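PDB 1JAK: beta-N-acetylhexosaminidase, which hydrolyses terminal beta-linked N-acetylhexosamine residues as a family 20 glycoside hydrolase, probably by substrate-assisted catalysis, and here binds a GalNAc-isofagomine inhibitor. Local coordinates for residues V123-L126 with R127-P131; Y295-V298 with D299-G303; A331-K334 with R335-P338; D401-T405 with K406-L410; A491-P494 with Y495-A499. All coordinates share one frame; numbering follows the deposited sequence.

Contact 1: V123-L126 with R127-P131; sequences VQTL and RQLLP
Leu126 and Leu130 meet in the last turn of helix 116-129, where the alpha-helix unwinds into a loop in the non-catalytic domain of this family 20 enzyme. The apolar side is buried and well covered by Ile151 and Val146 of strand 145-153. Leu126 O takes a bond from Leu130 N at 3.1 Å, and CG of Leu126 lies near CD1 of Leu130. Thr125 CG2 runs alongside Leu129 CD1 at 4.1 Å, while its hydroxyl is engaged by Tyr100 and Lys187. The backbone tightens as the helix ends: Gln128 N bonds Thr125 O from above the carbonyl plane, and the bond from Leu129 N to the same oxygen is weak.

The solvent side is limited to Arg127; Gln124 and Gln128 are buried but bonded. A water accepts a hydrogen bond from Gln128 NE2 and donates one to Gln124 O, Gln128 OE1 turns to Ile28 N, and Gln124 NE2 meets the Tyr63 hydroxyl. Arg127 lies beside Gln124, its chain bent at chi3 and sent back along the preceding turn by chi1 (63°). The flat groups are inclined by 56°, yet Gln124 OE1 lies near the guanidinium plane and receives Arg127 NH1 on a lone pair at 2.9 Å.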
# COMPACT_ATOMS: atom_id res chain seq x y z
N VAL A 123 -9.03 11.79 -9.86
CA VAL A 123 -9.53 10.76 -10.78
C VAL A 123 -10.05 9.57 -9.99
O VAL A 123 -11.08 8.99 -10.34
CB VAL A 123 -8.41 10.30 -11.75
CG1 VAL A 123 -8.80 8.99 -12.43
CG2 VAL A 123 -8.16 11.38 -12.80
N GLN A 124 -9.37 9.20 -8.91
CA GLN A 124 -9.81 8.07 -8.10
C GLN A 124 -11.19 8.36 -7.49
O GLN A 124 -11.98 7.45 -7.28
CB GLN A 124 -8.80 7.78 -6.98
CG GLN A 124 -7.40 7.43 -7.47
CD GLN A 124 -7.40 6.37 -8.56
OE1 GLN A 124 -8.21 5.44 -8.54
NE2 GLN A 124 -6.47 6.49 -9.50
N THR A 125 -11.46 9.62 -7.21
CA THR A 125 -12.76 10.00 -6.67
C THR A 125 -13.79 9.94 -7.79
O THR A 125 -14.90 9.42 -7.61
CB THR A 125 -12.71 11.42 -6.08
OG1 THR A 125 -11.93 11.39 -4.88
CG2 THR A 125 -14.12 11.92 -5.76
N LEU A 126 -13.42 10.46 -8.96
CA LEU A 126 -14.32 10.46 -10.11
C LEU A 126 -14.81 9.07 -10.48
O LEU A 126 -15.99 8.88 -10.78
CB LEU A 126 -13.62 11.11 -11.31
CG LEU A 126 -14.42 11.14 -12.63
CD1 LEU A 126 -15.72 11.91 -12.43
CD2 LEU A 126 -13.57 11.79 -13.71
N ARG A 127 -13.92 8.08 -10.45
CA ARG A 127 -14.32 6.73 -10.82
C ARG A 127 -15.32 6.12 -9.84
O ARG A 127 -16.00 5.15 -10.16
CB ARG A 127 -13.09 5.82 -10.99
CG ARG A 127 -12.27 5.61 -9.74
CD ARG A 127 -10.89 5.02 -10.08
NE ARG A 127 -10.97 3.70 -10.70
CZ ARG A 127 -9.94 2.86 -10.81
NH1 ARG A 127 -8.75 3.22 -10.33
NH2 ARG A 127 -10.09 1.67 -11.38
N GLN A 128 -15.42 6.70 -8.64
CA GLN A 128 -16.38 6.21 -7.66
C GLN A 128 -17.71 6.96 -7.79
O GLN A 128 -18.75 6.46 -7.37
CB GLN A 128 -15.81 6.35 -6.24
CG GLN A 128 -14.80 5.26 -5.90
CD GLN A 128 -14.37 5.29 -4.44
OE1 GLN A 128 -15.19 5.48 -3.54
NE2 GLN A 128 -13.08 5.08 -4.20
N LEU A 129 -17.67 8.15 -8.37
CA LEU A 129 -18.89 8.93 -8.58
C LEU A 129 -19.64 8.35 -9.77
O LEU A 129 -20.87 8.39 -9.83
CB LEU A 129 -18.55 10.41 -8.83
CG LEU A 129 -17.91 11.12 -7.63
CD1 LEU A 129 -17.50 12.53 -8.01
CD2 LEU A 129 -18.90 11.14 -6.46
N LEU A 130 -18.90 7.80 -10.72
CA LEU A 130 -19.50 7.16 -11.89
C LEU A 130 -20.11 5.84 -11.41
O LEU A 130 -19.75 5.34 -10.34
CB LEU A 130 -18.44 6.91 -12.96
CG LEU A 130 -17.97 8.16 -13.70
CD1 LEU A 130 -16.71 7.86 -14.50
CD2 LEU A 130 -19.08 8.65 -14.62
N PRO A 131 -21.06 5.27 -12.18
CA PRO A 131 -21.73 4.01 -11.84
C PRO A 131 -20.85 2.77 -11.95
O PRO A 131 -19.83 2.78 -12.64
CB PRO A 131 -22.90 3.98 -12.81
CG PRO A 131 -22.32 4.62 -14.03
CD PRO A 131 -21.58 5.81 -13.45
O HOH W 1 -11.39 4.90 -6.68

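Contact 2: Y295-V298 with D299-G303; sequences YDFV and DDVIG
Phe297 with Val301 and Val298 with Ile302 form successive i to i+4 contacts along helix 292-307, one of the helices outside the parallel strands of the catalytic alpha/beta barrel. Four backbone bonds set the spacing, from Asp299 N to Tyr295 O through to Ile302 N to Val298 O, the last at 2.9 Å and nearly straight at 170°.

Val301 sends CG2 over one face of the Phe297 ring, 4.1 Å from the centroid and displaced toward the rim, in a CH-pi contact. Phe297 has CG anti to the backbone N (chi1 170°), which carries the ring along the helix to the methyl group; Trp208 meets the same ring edge-to-face. The neighbouring pair is tighter: Val298 CG1 and Ile302 CD1 lie side by side at 3.5 Å, closer than usual for two carbons, and both residues also face Ile339 of helix 326-342.

Asp299 flanks the same interface with helix 326-342, reaching Lys342 in a salt bridge and Tyr343 in a hydrogen bond. Asp300 lies toward Trp208: it folds back over the preceding turn, with CG 3.3 Å from Asp296 O, while its OD2 accepts the indole N-H. Were Asp300 replaced, an alanine here would keep no carboxylate, and Trp208 NE1 would probably lose this acceptor, leaving the indole less firmly fixed beside Phe297.

Apolar branches thus bind the turns to one another, whereas the carboxylates look beyond the helix: Asp299 is bound to a cation, which probably favours its ionised form, and Asp300 grips the indole that packs against Phe297.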
# COMPACT_ATOMS: atom_id res chain seq x y z
N TYR A 295 28.50 -8.11 7.58
CA TYR A 295 28.39 -6.69 7.26
C TYR A 295 28.81 -6.36 5.84
O TYR A 295 28.35 -5.37 5.27
CB TYR A 295 29.17 -5.90 8.31
CG TYR A 295 28.66 -6.24 9.69
CD1 TYR A 295 27.46 -5.70 10.15
CD2 TYR A 295 29.28 -7.22 10.46
CE1 TYR A 295 26.89 -6.13 11.35
CE2 TYR A 295 28.72 -7.65 11.66
CZ TYR A 295 27.52 -7.11 12.10
OH TYR A 295 26.95 -7.56 13.27
N ASP A 296 29.66 -7.20 5.24
CA ASP A 296 30.06 -6.98 3.86
C ASP A 296 28.82 -7.31 3.02
O ASP A 296 28.48 -6.61 2.08
CB ASP A 296 31.20 -7.91 3.46
CG ASP A 296 32.51 -7.54 4.12
OD1 ASP A 296 32.78 -6.33 4.29
OD2 ASP A 296 33.29 -8.46 4.46
N PHE A 297 28.16 -8.41 3.40
CA PHE A 297 26.95 -8.88 2.74
C PHE A 297 25.85 -7.81 2.80
O PHE A 297 25.26 -7.45 1.78
CB PHE A 297 26.46 -10.16 3.43
CG PHE A 297 25.09 -10.60 3.00
CD1 PHE A 297 24.90 -11.19 1.76
CD2 PHE A 297 24.00 -10.41 3.83
CE1 PHE A 297 23.62 -11.59 1.35
CE2 PHE A 297 22.72 -10.80 3.44
CZ PHE A 297 22.53 -11.39 2.19
N VAL A 298 25.59 -7.31 4.00
CA VAL A 298 24.55 -6.29 4.19
C VAL A 298 24.86 -5.03 3.39
O VAL A 298 23.97 -4.45 2.76
CB VAL A 298 24.38 -5.93 5.67
CG1 VAL A 298 23.45 -4.72 5.81
CG2 VAL A 298 23.81 -7.12 6.43
N ASP A 299 26.12 -4.59 3.41
CA ASP A 299 26.49 -3.39 2.67
C ASP A 299 26.28 -3.60 1.17
O ASP A 299 25.73 -2.72 0.50
CB ASP A 299 27.94 -3.02 2.96
CG ASP A 299 28.32 -1.67 2.37
OD1 ASP A 299 28.52 -1.60 1.15
OD2 ASP A 299 28.41 -0.68 3.14
N ASP A 300 26.69 -4.75 0.65
CA ASP A 300 26.52 -5.04 -0.77
C ASP A 300 25.05 -5.03 -1.18
O ASP A 300 24.68 -4.42 -2.18
CB ASP A 300 27.11 -6.41 -1.14
CG ASP A 300 28.63 -6.43 -1.17
OD1 ASP A 300 29.24 -5.35 -1.32
OD2 ASP A 300 29.21 -7.53 -1.06
N VAL A 301 24.21 -5.69 -0.39
CA VAL A 301 22.79 -5.76 -0.69
C VAL A 301 22.09 -4.40 -0.60
O VAL A 301 21.36 -4.02 -1.52
CB VAL A 301 22.07 -6.76 0.24
CG1 VAL A 301 20.56 -6.67 0.05
CG2 VAL A 301 22.54 -8.17 -0.07
N ILE A 302 22.31 -3.68 0.49
CA ILE A 302 21.68 -2.38 0.66
C ILE A 302 22.15 -1.40 -0.42
O ILE A 302 21.38 -0.58 -0.92
CB ILE A 302 21.97 -1.80 2.06
CG1 ILE A 302 21.23 -2.64 3.11
CG2 ILE A 302 21.56 -0.34 2.13
CD1 ILE A 302 21.44 -2.18 4.55
N GLY A 303 23.43 -1.51 -0.79
CA GLY A 303 23.95 -0.63 -1.82
C GLY A 303 23.29 -0.87 -3.16
O GLY A 303 22.90 0.08 -3.86

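Contact 3: A331-K334 with R335-P338; sequences AFMK and RVQP
Arg335 lays its guanidinium over Ala331 one turn back in helix 326-342, with the CB methyl centred beneath one face, 4.1 Å from CZ. CG of Arg335 passes 3.2 Å from Ala331 O, and the chain runs on extended from CG to NE along the helix surface. NH1 at its far end is hydrogen-bonded to the Tyr295 hydroxyl, a bond consistent with the direction this exposed side chain takes.

Val336 is buried and brings both methyl groups to Phe332. CG1 stands over one face of the ring, displaced toward the rim and 3.8 Å from the centroid, in a CH-pi contact. The branch CG2 lies between the backbone N and the carbonyl carbon, a crowded position that sets it against CE2 of the same ring and also within 3.8 Å of Met333 SD. Val336 N closes the same turn by bonding Phe332 O at 2.9 Å.

Met333 also supplies a backbone acceptor. Its O is held by Gln337 N at 3.1 Å and, weakly, by Gln337 NE2, whose amide is tied further to Glu357 and Val359. Pro338 has no N-H for the next turn, and the helix kinks there; its CD rests 3.2 Å from Lys334 O.

Helix 326-342 is the crossover of the beta-alpha-beta unit between strands 313-315 and 346-350, and through Phe332 and Val336 it packs against Thr294, Tyr295 and Val298 of helix 292-307.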
# COMPACT_ATOMS: atom_id res chain seq x y z
N ALA A 331 23.49 -4.45 18.82
CA ALA A 331 24.79 -4.22 18.20
C ALA A 331 24.66 -4.23 16.68
O ALA A 331 25.22 -3.38 15.98
CB ALA A 331 25.79 -5.29 18.64
N PHE A 332 23.90 -5.20 16.16
CA PHE A 332 23.69 -5.33 14.72
C PHE A 332 23.04 -4.08 14.14
O PHE A 332 23.51 -3.53 13.14
CB PHE A 332 22.79 -6.53 14.43
CG PHE A 332 22.51 -6.75 12.97
CD1 PHE A 332 23.43 -7.41 12.16
CD2 PHE A 332 21.34 -6.27 12.39
CE1 PHE A 332 23.19 -7.60 10.79
CE2 PHE A 332 21.08 -6.46 11.03
CZ PHE A 332 22.01 -7.12 10.23
N MET A 333 21.96 -3.63 14.76
CA MET A 333 21.26 -2.44 14.27
C MET A 333 22.10 -1.18 14.37
O MET A 333 21.98 -0.28 13.54
CB MET A 333 19.93 -2.27 15.01
CG MET A 333 18.90 -3.33 14.63
SD MET A 333 18.64 -3.37 12.83
CE MET A 333 17.03 -4.20 12.74
N LYS A 334 22.96 -1.11 15.38
CA LYS A 334 23.82 0.06 15.54
C LYS A 334 24.79 0.12 14.36
O LYS A 334 25.11 1.20 13.85
CB LYS A 334 24.61 -0.05 16.85
CG LYS A 334 25.61 1.09 17.09
CD LYS A 334 24.90 2.39 17.43
CE LYS A 334 25.90 3.49 17.75
NZ LYS A 334 25.23 4.72 18.25
N ARG A 335 25.24 -1.05 13.92
CA ARG A 335 26.18 -1.16 12.82
C ARG A 335 25.57 -1.02 11.42
O ARG A 335 26.18 -0.42 10.54
CB ARG A 335 26.90 -2.51 12.90
CG ARG A 335 27.71 -2.71 14.17
CD ARG A 335 28.08 -4.17 14.38
NE ARG A 335 28.85 -4.36 15.61
CZ ARG A 335 29.09 -5.54 16.16
NH1 ARG A 335 28.62 -6.65 15.61
NH2 ARG A 335 29.80 -5.62 17.28
N VAL A 336 24.36 -1.54 11.23
CA VAL A 336 23.74 -1.49 9.91
C VAL A 336 22.91 -0.26 9.55
O VAL A 336 22.85 0.12 8.38
CB VAL A 336 22.87 -2.74 9.67
CG1 VAL A 336 23.73 -3.99 9.73
CG2 VAL A 336 21.75 -2.81 10.69
N GLN A 337 22.27 0.38 10.53
CA GLN A 337 21.46 1.55 10.20
C GLN A 337 22.23 2.60 9.40
O GLN A 337 21.71 3.14 8.42
CB GLN A 337 20.88 2.20 11.47
CG GLN A 337 19.81 1.38 12.16
CD GLN A 337 19.17 2.13 13.31
OE1 GLN A 337 18.29 2.97 13.10
NE2 GLN A 337 19.61 1.84 14.53
N PRO A 338 23.48 2.90 9.80
CA PRO A 338 24.26 3.90 9.07
C PRO A 338 24.48 3.57 7.60
O PRO A 338 24.69 4.47 6.78
CB PRO A 338 25.58 3.93 9.85
CG PRO A 338 25.15 3.61 11.25
CD PRO A 338 24.18 2.47 11.02

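Contact 4: D401-T405 with K406-L410; sequences DMKYT and KDTPL. With IFG ((2R,3R,4S,5R)-2-acetamido-3,4-dihydroxy-5-hydroxymethyl-piperidine), chain F.
Thr408 OG1 accepts two successive backbone N-H groups, Tyr404 N at 3.0 Å and Thr405 N at 3.1 Å, one buried side-chain oxygen gathering the loop. The second bond is the straighter, at 165° against 132°. Chi1 of -60° sets OG1 beside the backbone N of Thr408 and carries it to the edge of the Tyr404 ring, while the CG2 methyl lies 3.9 Å from CD2 of that ring. A valine in place of Thr408 would probably leave both amides without their shared acceptor and the Tyr404-Thr405 backbone less firmly tied to this residue.

Thr405 O receives Thr408 N from above its carbonyl plane, closing a type I turn, and Thr405 OG1 takes Asp407 N at 3.2 Å. Lys403 slides past Thr408 in the opposite direction, CB to CB; its extended chain ends at a water that donates to Lys406 O and Thr408 O. Tyr404 itself stacks on Tyr504 and bonds Tyr460 O.

Asp401 OD2 accepts the O6 hydroxyl of the bound inhibitor at 2.6 Å, and Met402 CE approaches the same oxygen. This is a loop after barrel strand 389-392 whose type I turn lies away from the inhibitor, while its inner end, Asp401 and Met402, lines the sugar pocket.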
# COMPACT_ATOMS: atom_id res chain seq x y z
N ASP A 401 -3.86 -10.32 6.19
CA ASP A 401 -3.78 -11.78 6.14
C ASP A 401 -4.51 -12.40 7.33
O ASP A 401 -4.68 -13.62 7.39
CB ASP A 401 -2.31 -12.24 6.16
CG ASP A 401 -1.60 -11.85 7.45
OD1 ASP A 401 -1.70 -10.67 7.85
OD2 ASP A 401 -0.95 -12.72 8.06
N MET A 402 -4.96 -11.57 8.27
CA MET A 402 -5.65 -12.10 9.44
C MET A 402 -7.10 -12.47 9.13
O MET A 402 -7.81 -11.74 8.44
CB MET A 402 -5.61 -11.09 10.59
CG MET A 402 -5.40 -11.73 11.97
SD MET A 402 -3.84 -12.66 12.10
CE MET A 402 -2.64 -11.34 11.81
N LYS A 403 -7.52 -13.63 9.62
CA LYS A 403 -8.88 -14.11 9.39
C LYS A 403 -9.94 -13.16 9.93
O LYS A 403 -9.74 -12.50 10.95
CB LYS A 403 -9.07 -15.48 10.05
CG LYS A 403 -8.27 -16.60 9.41
CD LYS A 403 -8.56 -17.93 10.10
CE LYS A 403 -7.76 -19.06 9.48
NZ LYS A 403 -8.06 -20.36 10.14
N TYR A 404 -11.08 -13.12 9.24
CA TYR A 404 -12.21 -12.28 9.64
C TYR A 404 -12.90 -12.94 10.83
O TYR A 404 -13.33 -12.27 11.78
CB TYR A 404 -13.21 -12.16 8.51
CG TYR A 404 -12.66 -11.56 7.24
CD1 TYR A 404 -12.47 -10.18 7.12
CD2 TYR A 404 -12.34 -12.37 6.15
CE1 TYR A 404 -12.00 -9.63 5.93
CE2 TYR A 404 -11.87 -11.83 4.96
CZ TYR A 404 -11.70 -10.45 4.86
OH TYR A 404 -11.27 -9.90 3.68
N THR A 405 -13.03 -14.26 10.75
CA THR A 405 -13.66 -15.07 11.79
C THR A 405 -12.98 -16.43 11.79
O THR A 405 -12.14 -16.72 10.94
CB THR A 405 -15.16 -15.30 11.52
OG1 THR A 405 -15.32 -16.18 10.40
CG2 THR A 405 -15.87 -13.98 11.23
N LYS A 406 -13.38 -17.28 12.74
CA LYS A 406 -12.79 -18.60 12.84
C LYS A 406 -13.07 -19.46 11.61
O LYS A 406 -12.41 -20.47 11.40
CB LYS A 406 -13.32 -19.32 14.09
CG LYS A 406 -14.81 -19.63 14.05
CD LYS A 406 -15.23 -20.38 15.31
CE LYS A 406 -16.68 -20.83 15.23
NZ LYS A 406 -17.62 -19.68 15.09
N ASP A 407 -14.04 -19.05 10.79
CA ASP A 407 -14.39 -19.82 9.60
C ASP A 407 -13.76 -19.35 8.29
O ASP A 407 -13.99 -19.95 7.24
CB ASP A 407 -15.91 -19.90 9.46
CG ASP A 407 -16.56 -20.65 10.61
OD1 ASP A 407 -16.09 -21.76 10.93
OD2 ASP A 407 -17.54 -20.13 11.18
N THR A 408 -12.98 -18.28 8.34
CA THR A 408 -12.32 -17.77 7.13
C THR A 408 -11.42 -18.89 6.60
O THR A 408 -10.58 -19.41 7.33
CB THR A 408 -11.50 -16.51 7.46
OG1 THR A 408 -12.37 -15.50 7.99
CG2 THR A 408 -10.81 -15.97 6.21
N PRO A 409 -11.58 -19.26 5.32
CA PRO A 409 -10.82 -20.32 4.64
C PRO A 409 -9.34 -20.06 4.34
O PRO A 409 -8.61 -20.98 3.97
CB PRO A 409 -11.63 -20.57 3.38
CG PRO A 409 -12.15 -19.21 3.05
CD PRO A 409 -12.60 -18.70 4.41
N LEU A 410 -8.91 -18.81 4.48
CA LEU A 410 -7.53 -18.43 4.23
C LEU A 410 -7.07 -17.56 5.40
O LEU A 410 -7.86 -17.25 6.28
CB LEU A 410 -7.43 -17.62 2.93
CG LEU A 410 -7.84 -18.32 1.63
CD1 LEU A 410 -7.99 -17.28 0.53
CD2 LEU A 410 -6.79 -19.35 1.25
N1 IFG F . 4.65 -11.55 11.63
C2 IFG F . 5.77 -11.47 10.67
C3 IFG F . 5.37 -11.61 9.14
C4 IFG F . 4.25 -12.63 8.88
C5 IFG F . 3.07 -12.32 9.81
C6 IFG F . 1.85 -13.21 9.65
C7 IFG F . 5.84 -9.03 10.89
C8 IFG F . 6.50 -7.68 11.05
C9 IFG F . 3.47 -12.35 11.29
N2 IFG F . 6.52 -10.21 10.87
O7 IFG F . 4.62 -9.02 10.80
O3 IFG F . 6.52 -11.96 8.38
O4 IFG F . 4.74 -13.94 9.18
O6 IFG F . 0.67 -12.57 10.14
O HOH W 2 -10.64 -21.24 9.40
O HOH W 3 -8.23 -21.23 7.17

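Contact 5: A491-P494 with Y495-A499; sequences AQAP and YWEAA
Gln492 and Trp496 lie one turn apart at the N-terminal part of the short helix 493-499, near the C-terminus of the chain. CB of Gln492 stands over one face of the indole, 3.5 Å from the centroid of the six-membered ring and only 13° off its normal, a close CH-pi contact. Chi1 of -65° places Trp496 CG beside its backbone N and folds the ring back beneath the start of the helix; CG of Gln492 follows along the benzo rim near CZ2. The amide of Gln492 leaves this face, its plane 57° from the ring, and NE2 bonds Arg488 O.

The carbonyl of Gln492 is shared. Trp496 N meets it at 3.0 Å nearly along the C=O axis, whereas Tyr495 N gives it a weak bond from a poorer angle. The same oxygen lies at the edge of the Tyr495 ring, where Ala491 O also approaches, 3.3 Å from CD1. Pro494 CG touches that CD1 as well, and the hydroxyl at the far end of the ring is bonded to Leu130 O. The next turns are regular, Glu497 N to Ala493 O and Ala498 N to Pro494 O.

Around the indole, Phe503 and Phe463 pack edge-to-face, and NE1 is bonded to the Tyr186 hydroxyl. A CH-pi contact thus covers one indole face, while NE1 of Trp496 and OH of Tyr495 each have an oxygen partner. Both large rings can be buried without leaving these donors unmatched.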
# COMPACT_ATOMS: atom_id res chain seq x y z
N ALA A 491 -21.64 0.27 -0.62
CA ALA A 491 -21.85 0.76 -1.98
C ALA A 491 -20.81 0.26 -2.98
O ALA A 491 -21.04 0.31 -4.19
CB ALA A 491 -21.87 2.28 -1.98
N GLN A 492 -19.68 -0.24 -2.49
CA GLN A 492 -18.62 -0.73 -3.37
C GLN A 492 -18.93 -2.08 -4.00
O GLN A 492 -18.38 -2.42 -5.04
CB GLN A 492 -17.30 -0.83 -2.61
CG GLN A 492 -16.87 0.43 -1.87
CD GLN A 492 -16.78 1.65 -2.76
OE1 GLN A 492 -16.18 1.61 -3.84
NE2 GLN A 492 -17.37 2.75 -2.31
N ALA A 493 -19.82 -2.85 -3.37
CA ALA A 493 -20.17 -4.19 -3.86
C ALA A 493 -20.37 -4.32 -5.37
O ALA A 493 -19.71 -5.13 -6.02
CB ALA A 493 -21.40 -4.70 -3.11
N PRO A 494 -21.29 -3.54 -5.95
CA PRO A 494 -21.50 -3.65 -7.40
C PRO A 494 -20.28 -3.31 -8.24
O PRO A 494 -20.11 -3.84 -9.34
CB PRO A 494 -22.68 -2.71 -7.65
CG PRO A 494 -22.53 -1.68 -6.57
CD PRO A 494 -22.17 -2.51 -5.37
N TYR A 495 -19.43 -2.42 -7.73
CA TYR A 495 -18.22 -2.04 -8.45
C TYR A 495 -17.24 -3.22 -8.46
O TYR A 495 -16.66 -3.56 -9.49
CB TYR A 495 -17.55 -0.83 -7.80
CG TYR A 495 -18.34 0.45 -7.92
CD1 TYR A 495 -19.45 0.69 -7.11
CD2 TYR A 495 -17.99 1.43 -8.85
CE1 TYR A 495 -20.19 1.86 -7.22
CE2 TYR A 495 -18.72 2.61 -8.97
CZ TYR A 495 -19.83 2.81 -8.15
OH TYR A 495 -20.57 3.97 -8.27
N TRP A 496 -17.05 -3.84 -7.30
CA TRP A 496 -16.14 -4.96 -7.20
C TRP A 496 -16.62 -6.15 -8.03
O TRP A 496 -15.83 -6.83 -8.68
CB TRP A 496 -15.93 -5.35 -5.74
CG TRP A 496 -15.25 -4.26 -4.96
CD1 TRP A 496 -14.41 -3.30 -5.46
CD2 TRP A 496 -15.31 -4.04 -3.55
NE1 TRP A 496 -13.95 -2.50 -4.45
CE2 TRP A 496 -14.48 -2.93 -3.26
CE3 TRP A 496 -15.98 -4.67 -2.49
CZ2 TRP A 496 -14.30 -2.44 -1.96
CZ3 TRP A 496 -15.80 -4.18 -1.20
CH2 TRP A 496 -14.96 -3.07 -0.95
N GLU A 497 -17.93 -6.39 -8.01
CA GLU A 497 -18.51 -7.48 -8.78
C GLU A 497 -18.26 -7.25 -10.27
O GLU A 497 -17.83 -8.15 -10.98
CB GLU A 497 -20.02 -7.57 -8.52
CG GLU A 497 -20.37 -8.13 -7.14
CD GLU A 497 -21.84 -7.99 -6.82
OE1 GLU A 497 -22.66 -7.91 -7.76
OE2 GLU A 497 -22.18 -7.97 -5.61
N ALA A 498 -18.51 -6.03 -10.72
CA ALA A 498 -18.31 -5.68 -12.12
C ALA A 498 -16.83 -5.74 -12.51
O ALA A 498 -16.50 -6.06 -13.66
CB ALA A 498 -18.87 -4.28 -12.39
N ALA A 499 -15.95 -5.44 -11.56
CA ALA A 499 -14.51 -5.45 -11.80
C ALA A 499 -13.87 -6.82 -11.63
O ALA A 499 -12.69 -7.00 -11.95
CB ALA A 499 -13.83 -4.44 -10.88

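Overall arrangement
Contacts 1 and 5 are largely buried, whereas contacts 2 and 3 are partly so. The first two join a helix of the domain 2 region to the C-terminal helix 493-499, where the side chains of Gln128 and Gln492 also pack together. Contacts 2 and 3 lie on adjacent barrel helices, with apolar branches between them and polar groups at the flanks of the interface. They stand on the opposite side of the chain's centre from contact 1, about 45 and 46 Å between centres. Contact 4 differs in being helix-free: threonine hydroxyls and water supplement a single backbone turn bond, and it alone touches the inhibitor.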